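Local coordinates for transferrin binding protein B (Actinobacillus suis, PDB 3PQU) that probably binds host transferrin as an outer-membrane lipoprotein of a porcine pathogen, serving iron acquisition, at residues Asn168-Lys173 against Val235-Lys240. Residues are numbered along the deposited sequence; the frame is centred on the assembly and turned at random.
Sequences NKVTYK and VDFDNK
Val170 and Val235 form an antiparallel hydrogen-bonded pair, with Val170 N giving its hydrogen to Val235 O at 2.8 Å and Val235 N returning one to Val170 O at 2.7 Å. Their side chains share one face of the sheet, where the rings of Tyr172 and Phe237 pack against them. These two rings reach toward each other tip to tip, and Tyr172 OH lies 3.2 Å from Phe237 CZ, near the plane of the Phe237 ring; the hydroxyl is also hydrogen-bonded to Ala304 O. Val235 serves both rings: CG1, anti to its backbone N (chi1 179°), sits over the centre of one Phe237 face, while CG2 packs 3.6 Å from Tyr172 CE2. Val170 CG2 meets the Phe237 edge in plane, 3.8 Å from CD2. Leu164, Pro165 and Ile270 add further contacts to Phe237.

Beyond the paired valines, polar side chains take over. Asn168 and Asp236 run side by side in the same direction with their end groups steeply turned, the amide and carboxylate planes 84° apart. Asn168 ND2 gives a nearly straight bond to Asp236 OD1 (3.1 Å), the acceptor lying in the amide plane. Asn239 N reaches that oxygen from the opposite face of the carboxylate, so its two donors lie above and below the plane; Asn239 ND2 binds OD2 on its syn side, and together the three N-H groups would restrain the carboxylate's rotation. A water bridges Asn168 OD1 and Asp238 OD2, while Asp238 OD1 accepts from Gly167 N. The bond from Asn239 N makes an Asx motif at Asp236, leading into the type I turn Phe237-Lys240 that joins antiparallel strands 229-236 and 241-249 as a beta hairpin at one end of the N-lobe beta barrel of TbpB.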
# COMPACT_ATOMS: atom_id res chain seq x y z
N ASN A 168 18.30 -10.58 9.26
CA ASN A 168 18.62 -9.43 10.12
C ASN A 168 19.16 -8.24 9.34
O ASN A 168 19.29 -7.14 9.89
CB ASN A 168 19.66 -9.82 11.18
CG ASN A 168 19.08 -10.72 12.26
OD1 ASN A 168 19.67 -11.74 12.61
ND2 ASN A 168 17.93 -10.34 12.79
N LYS A 169 19.51 -8.44 8.07
CA LYS A 169 20.02 -7.32 7.30
C LYS A 169 19.83 -7.51 5.80
O LYS A 169 20.54 -8.28 5.17
CB LYS A 169 21.49 -7.07 7.62
CG LYS A 169 22.09 -5.87 6.90
CD LYS A 169 23.56 -5.69 7.27
CE LYS A 169 24.13 -4.40 6.69
NZ LYS A 169 25.49 -4.10 7.21
N VAL A 170 18.85 -6.81 5.25
CA VAL A 170 18.66 -6.77 3.80
C VAL A 170 18.87 -5.33 3.35
O VAL A 170 18.23 -4.41 3.87
CB VAL A 170 17.26 -7.24 3.39
CG1 VAL A 170 17.10 -7.17 1.87
CG2 VAL A 170 17.00 -8.67 3.90
N THR A 171 19.78 -5.14 2.39
CA THR A 171 20.14 -3.80 1.91
C THR A 171 19.32 -3.40 0.69
O THR A 171 19.17 -4.20 -0.23
CB THR A 171 21.64 -3.71 1.56
OG1 THR A 171 22.40 -3.83 2.76
CG2 THR A 171 21.97 -2.35 0.90
N TYR A 172 18.78 -2.18 0.70
CA TYR A 172 18.08 -1.59 -0.44
C TYR A 172 18.84 -0.35 -0.84
O TYR A 172 19.30 0.38 0.04
CB TYR A 172 16.65 -1.15 -0.08
CG TYR A 172 15.70 -2.29 0.23
CD1 TYR A 172 14.69 -2.66 -0.66
CD2 TYR A 172 15.82 -3.01 1.40
CE1 TYR A 172 13.83 -3.71 -0.37
CE2 TYR A 172 14.97 -4.07 1.70
CZ TYR A 172 13.98 -4.41 0.81
OH TYR A 172 13.16 -5.47 1.13
N LYS A 173 18.97 -0.11 -2.14
CA LYS A 173 19.63 1.10 -2.63
C LYS A 173 18.76 1.84 -3.64
O LYS A 173 18.04 1.21 -4.42
CB LYS A 173 20.97 0.75 -3.28
CG LYS A 173 21.99 0.12 -2.36
CD LYS A 173 23.30 -0.15 -3.11
CE LYS A 173 24.47 -0.29 -2.14
NZ LYS A 173 25.76 -0.52 -2.86
N VAL A 235 17.62 -3.18 6.23
CA VAL A 235 16.37 -3.60 6.85
C VAL A 235 16.55 -4.87 7.68
O VAL A 235 17.02 -5.89 7.17
CB VAL A 235 15.25 -3.83 5.80
CG1 VAL A 235 13.97 -4.29 6.50
CG2 VAL A 235 15.00 -2.57 4.97
N ASP A 236 16.16 -4.81 8.95
CA ASP A 236 16.23 -5.98 9.83
C ASP A 236 14.82 -6.55 9.94
O ASP A 236 14.06 -6.19 10.84
CB ASP A 236 16.77 -5.57 11.21
CG ASP A 236 16.90 -6.75 12.19
OD1 ASP A 236 16.32 -7.84 11.98
OD2 ASP A 236 17.58 -6.56 13.22
N PHE A 237 14.46 -7.42 9.00
CA PHE A 237 13.09 -7.90 8.94
C PHE A 237 12.73 -8.74 10.17
O PHE A 237 11.61 -8.64 10.68
CB PHE A 237 12.85 -8.70 7.65
CG PHE A 237 12.69 -7.83 6.41
CD1 PHE A 237 11.51 -7.12 6.19
CD2 PHE A 237 13.71 -7.74 5.47
CE1 PHE A 237 11.36 -6.31 5.05
CE2 PHE A 237 13.57 -6.95 4.33
CZ PHE A 237 12.38 -6.23 4.12
N ASP A 238 13.67 -9.54 10.65
CA ASP A 238 13.42 -10.38 11.83
C ASP A 238 13.08 -9.56 13.09
O ASP A 238 12.28 -10.01 13.92
CB ASP A 238 14.59 -11.34 12.08
CG ASP A 238 14.71 -12.40 10.99
OD1 ASP A 238 13.83 -12.46 10.10
OD2 ASP A 238 15.69 -13.17 11.03
N ASN A 239 13.67 -8.38 13.24
CA ASN A 239 13.37 -7.51 14.38
C ASN A 239 12.39 -6.36 14.03
O ASN A 239 12.13 -5.48 14.85
CB ASN A 239 14.66 -6.97 15.01
CG ASN A 239 15.40 -8.04 15.81
OD1 ASN A 239 14.79 -8.83 16.53
ND2 ASN A 239 16.73 -8.07 15.69
N LYS A 240 11.85 -6.39 12.82
CA LYS A 240 10.86 -5.40 12.41
C LYS A 240 11.37 -3.96 12.50
O LYS A 240 10.64 -3.06 12.95
CB LYS A 240 9.62 -5.52 13.29
CG LYS A 240 8.90 -6.87 13.19
CD LYS A 240 8.46 -7.14 11.77
CE LYS A 240 7.58 -8.38 11.67
NZ LYS A 240 7.25 -8.70 10.25
O HOH W 1 17.19 -13.83 13.02